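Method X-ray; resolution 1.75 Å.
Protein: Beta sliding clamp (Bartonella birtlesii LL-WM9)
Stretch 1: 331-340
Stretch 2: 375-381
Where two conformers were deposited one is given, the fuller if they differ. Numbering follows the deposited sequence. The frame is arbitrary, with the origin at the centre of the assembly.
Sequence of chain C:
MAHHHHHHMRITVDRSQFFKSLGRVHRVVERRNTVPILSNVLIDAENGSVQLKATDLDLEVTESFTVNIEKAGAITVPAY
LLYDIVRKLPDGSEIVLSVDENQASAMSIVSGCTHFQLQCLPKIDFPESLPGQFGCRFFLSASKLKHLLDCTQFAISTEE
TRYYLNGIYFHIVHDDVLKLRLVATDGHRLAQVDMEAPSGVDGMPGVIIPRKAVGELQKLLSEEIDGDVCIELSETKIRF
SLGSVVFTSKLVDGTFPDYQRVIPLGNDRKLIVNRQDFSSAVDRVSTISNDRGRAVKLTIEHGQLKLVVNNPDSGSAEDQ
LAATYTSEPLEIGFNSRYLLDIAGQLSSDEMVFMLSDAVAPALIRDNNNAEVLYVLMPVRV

Stretch 1, residues 331-340: EIGFNSRYLL
Stretch 2, residues 375-381: VLMPVRV

Stretch 1 continues a strand through Asn335, and a helix begins at Ser336. Stretch 2 ends a strand at Val375 (-124/138; t) and Leu376, then runs extended to the C-terminal carboxylate of Val381. The register runs in opposite sense: Gly333 is nearest Val379 (CA to CA 5.0 Å) and Phe334 is nearest Pro378 (CA to CA 4.6 Å). Together they bury 456 Å².

Glu331 (phi/psi -111/122; rotamer m, t, chi3 -79°) makes no contact. Ile332 (-145/140; t, t) points its CB sideways, but its end comes nearer, and Ile332 CG1 lies 3.9 Å from Pro378 CB.

Gly333 (-110/150) carries the one direct hydrogen bond. Val379 N donates to Gly333 O at 2.8 Å, with an angle of 161°. The return link is through water: water 1 accepts from Gly333 N (3.0 Å) and donates to Val379 O (2.7 Å). Gly333 CA also packs 3.7 Å from Val381 CG1. An ideal CB here would clash, falling 2.4 Å from Val381 CG1 and 2.7 Å from Val379 O. Val379 (-128/157) and Val381 (phi -139) are both rotamer m. Between them, Arg380 (-76/141; m, t, p, chi4 -173°) makes no contact.

Phe334 (-143/157; chi1 -67°, chi2 -76°) has its CB directed away overall, yet its ring comes back against stretch 2. Phe334 CD1 is 3.4 Å from Leu376 CD2, a tight apolar contact. Phe334 CE1 is 4.0 Å from Pro378 CB. Met377 O meets the ring edge, near its plane, 3.7 Å from Phe334 CD1. The backbone Phe334 N lies 3.8 Å from Val379 CG2. Pro378 (-73/173) has a C-gamma endo pucker.

Asn335 (-65/120; chi1 179°, chi2 -51°) is the helix N-cap. Asn335 OD1 accepts from Tyr338 N at 2.9 Å, satisfying an amide of the first turn. Water 2 accepts from Asn335 N (2.9 Å) and donates to Met377 O (2.8 Å), so a second water joins the backbones. Met377 (-78/138; t, p, t) points its CB away.

Ser336 (-65/-38; p) and Arg337 (-63/-40; t, p, chi3 -117°, chi4 177°) are helical and make no contact. Leu339 N bonds to Asn335 O, and Leu340 N to Ser336 O, both at 3.0 Å.

The CA-to-CB bond of Tyr338 (-67/-37; chi1 -65°, chi2 -11°) points toward stretch 2, with Tyr338 CB 3.7 Å from Leu376 CD1. Leu339 CD2 (-61/-43; m, t) lies 3.8 Å from Leu376 CD2. Leu376 (-136/127; t, p) thus touches Phe334, Tyr338 and Leu339, and has the largest covered area. Leu340 (-67/-37; m, t) is out of reach.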

# COMPACT_ATOMS: atom_id res chain seq x y z
N GLU C 331 -28.11 23.49 -15.16
CA GLU C 331 -26.68 23.36 -14.92
C GLU C 331 -26.47 23.32 -13.41
O GLU C 331 -26.89 24.24 -12.70
CB GLU C 331 -25.90 24.52 -15.54
CG GLU C 331 -25.95 24.58 -17.05
CD GLU C 331 -24.89 25.52 -17.62
OE1 GLU C 331 -25.10 26.74 -17.59
OE2 GLU C 331 -23.84 25.02 -18.08
N ILE C 332 -25.85 22.25 -12.93
CA ILE C 332 -25.68 22.04 -11.50
C ILE C 332 -24.35 21.36 -11.27
O ILE C 332 -23.94 20.47 -12.04
CB ILE C 332 -26.87 21.22 -10.93
CG1 ILE C 332 -26.78 21.11 -9.40
CG2 ILE C 332 -26.94 19.84 -11.57
CD1 ILE C 332 -28.13 20.62 -8.76
N GLY C 333 -23.66 21.77 -10.21
CA GLY C 333 -22.34 21.25 -9.90
C GLY C 333 -22.41 20.38 -8.66
O GLY C 333 -23.21 20.63 -7.76
N PHE C 334 -21.52 19.40 -8.60
CA PHE C 334 -21.33 18.54 -7.43
C PHE C 334 -19.85 18.23 -7.26
O PHE C 334 -19.07 18.29 -8.20
CB PHE C 334 -22.07 17.20 -7.57
CG PHE C 334 -23.56 17.33 -7.58
CD1 PHE C 334 -24.26 17.57 -6.40
CD2 PHE C 334 -24.28 17.20 -8.76
CE1 PHE C 334 -25.64 17.68 -6.40
CE2 PHE C 334 -25.66 17.32 -8.77
CZ PHE C 334 -26.34 17.55 -7.59
N ASN C 335 -19.49 17.89 -6.03
CA ASN C 335 -18.20 17.28 -5.75
C ASN C 335 -18.15 15.92 -6.42
O ASN C 335 -19.00 15.06 -6.16
CB ASN C 335 -18.04 17.16 -4.22
CG ASN C 335 -16.74 16.50 -3.83
OD1 ASN C 335 -16.39 15.43 -4.33
ND2 ASN C 335 -16.02 17.13 -2.89
N SER C 336 -17.19 15.73 -7.32
CA SER C 336 -17.14 14.51 -8.12
C SER C 336 -16.88 13.28 -7.26
O SER C 336 -17.41 12.20 -7.54
CB SER C 336 -16.07 14.64 -9.21
OG SER C 336 -14.80 14.91 -8.64
N ARG C 337 -16.02 13.40 -6.25
CA ARG C 337 -15.78 12.27 -5.37
C ARG C 337 -17.05 11.88 -4.62
O ARG C 337 -17.33 10.70 -4.43
CB ARG C 337 -14.66 12.58 -4.38
CG ARG C 337 -14.31 11.39 -3.49
CD ARG C 337 -13.90 10.19 -4.33
NE ARG C 337 -14.81 9.06 -4.17
CZ ARG C 337 -14.71 7.91 -4.83
NH1 ARG C 337 -15.58 6.92 -4.59
NH2 ARG C 337 -13.74 7.74 -5.72
N TYR C 338 -17.82 12.87 -4.18
CA TYR C 338 -19.06 12.55 -3.47
C TYR C 338 -20.06 11.88 -4.40
O TYR C 338 -20.80 10.98 -3.98
CB TYR C 338 -19.67 13.81 -2.85
CG TYR C 338 -18.82 14.43 -1.75
CD1 TYR C 338 -17.73 13.77 -1.21
CD2 TYR C 338 -19.13 15.70 -1.25
CE1 TYR C 338 -16.96 14.33 -0.19
CE2 TYR C 338 -18.37 16.29 -0.24
CZ TYR C 338 -17.29 15.59 0.29
OH TYR C 338 -16.52 16.16 1.29
N LEU C 339 -20.11 12.31 -5.67
CA LEU C 339 -20.96 11.62 -6.63
C LEU C 339 -20.54 10.18 -6.80
O LEU C 339 -21.39 9.28 -6.84
CB LEU C 339 -20.92 12.33 -7.99
CG LEU C 339 -21.72 13.61 -8.19
CD1 LEU C 339 -21.32 14.20 -9.54
CD2 LEU C 339 -23.21 13.32 -8.15
N LEU C 340 -19.24 9.92 -6.90
CA LEU C 340 -18.79 8.54 -7.03
C LEU C 340 -19.07 7.74 -5.76
O LEU C 340 -19.45 6.57 -5.83
CB LEU C 340 -17.30 8.51 -7.36
CG LEU C 340 -17.03 9.08 -8.76
CD1 LEU C 340 -15.54 9.17 -9.01
CD2 LEU C 340 -17.70 8.21 -9.81
N VAL C 375 -28.71 12.13 0.14
CA VAL C 375 -28.85 13.54 -0.19
C VAL C 375 -27.45 14.10 -0.46
O VAL C 375 -26.49 13.79 0.26
CB VAL C 375 -29.55 14.31 0.94
CG1 VAL C 375 -29.77 15.77 0.53
CG2 VAL C 375 -30.86 13.66 1.30
N LEU C 376 -27.34 14.93 -1.49
CA LEU C 376 -26.04 15.52 -1.79
C LEU C 376 -26.22 17.00 -2.10
O LEU C 376 -27.04 17.37 -2.96
CB LEU C 376 -25.39 14.82 -2.98
CG LEU C 376 -24.02 15.37 -3.39
CD1 LEU C 376 -23.03 15.18 -2.26
CD2 LEU C 376 -23.56 14.68 -4.66
N MET C 377 -25.45 17.85 -1.40
CA MET C 377 -25.50 19.29 -1.65
C MET C 377 -24.71 19.63 -2.91
O MET C 377 -23.62 19.10 -3.12
CB MET C 377 -24.92 20.06 -0.46
CG MET C 377 -25.31 21.57 -0.44
SD MET C 377 -27.10 21.74 -0.22
CE MET C 377 -27.26 23.51 -0.33
N PRO C 378 -25.22 20.50 -3.76
CA PRO C 378 -24.42 20.93 -4.92
C PRO C 378 -23.30 21.87 -4.51
O PRO C 378 -23.22 22.34 -3.38
CB PRO C 378 -25.43 21.66 -5.82
CG PRO C 378 -26.57 22.01 -4.93
CD PRO C 378 -26.61 20.95 -3.84
N VAL C 379 -22.45 22.18 -5.50
CA VAL C 379 -21.43 23.21 -5.35
C VAL C 379 -21.59 24.17 -6.53
O VAL C 379 -22.10 23.79 -7.58
CB VAL C 379 -19.99 22.65 -5.31
CG1 VAL C 379 -19.83 21.61 -4.16
CG2 VAL C 379 -19.61 22.01 -6.64
N ARG C 380 -21.11 25.40 -6.36
CA ARG C 380 -21.28 26.38 -7.43
C ARG C 380 -20.30 26.11 -8.57
O ARG C 380 -19.14 25.75 -8.35
CB ARG C 380 -21.11 27.81 -6.91
CG ARG C 380 -22.17 28.21 -5.89
CD ARG C 380 -22.20 29.73 -5.77
NE ARG C 380 -22.51 30.38 -7.04
CZ ARG C 380 -22.47 31.69 -7.23
NH1 ARG C 380 -22.12 32.48 -6.22
NH2 ARG C 380 -22.76 32.22 -8.42
N VAL C 381 -20.79 26.29 -9.80
CA VAL C 381 -20.00 26.11 -11.00
C VAL C 381 -20.37 27.23 -11.98
O VAL C 381 -21.29 28.04 -11.74
CB VAL C 381 -20.23 24.74 -11.64
CG1 VAL C 381 -19.64 23.61 -10.79
CG2 VAL C 381 -21.74 24.54 -11.92
OXT VAL C 381 -19.74 27.38 -13.04
O HOH W 1 -24.51 24.22 -8.74
O HOH W 2 -21.16 17.96 -3.66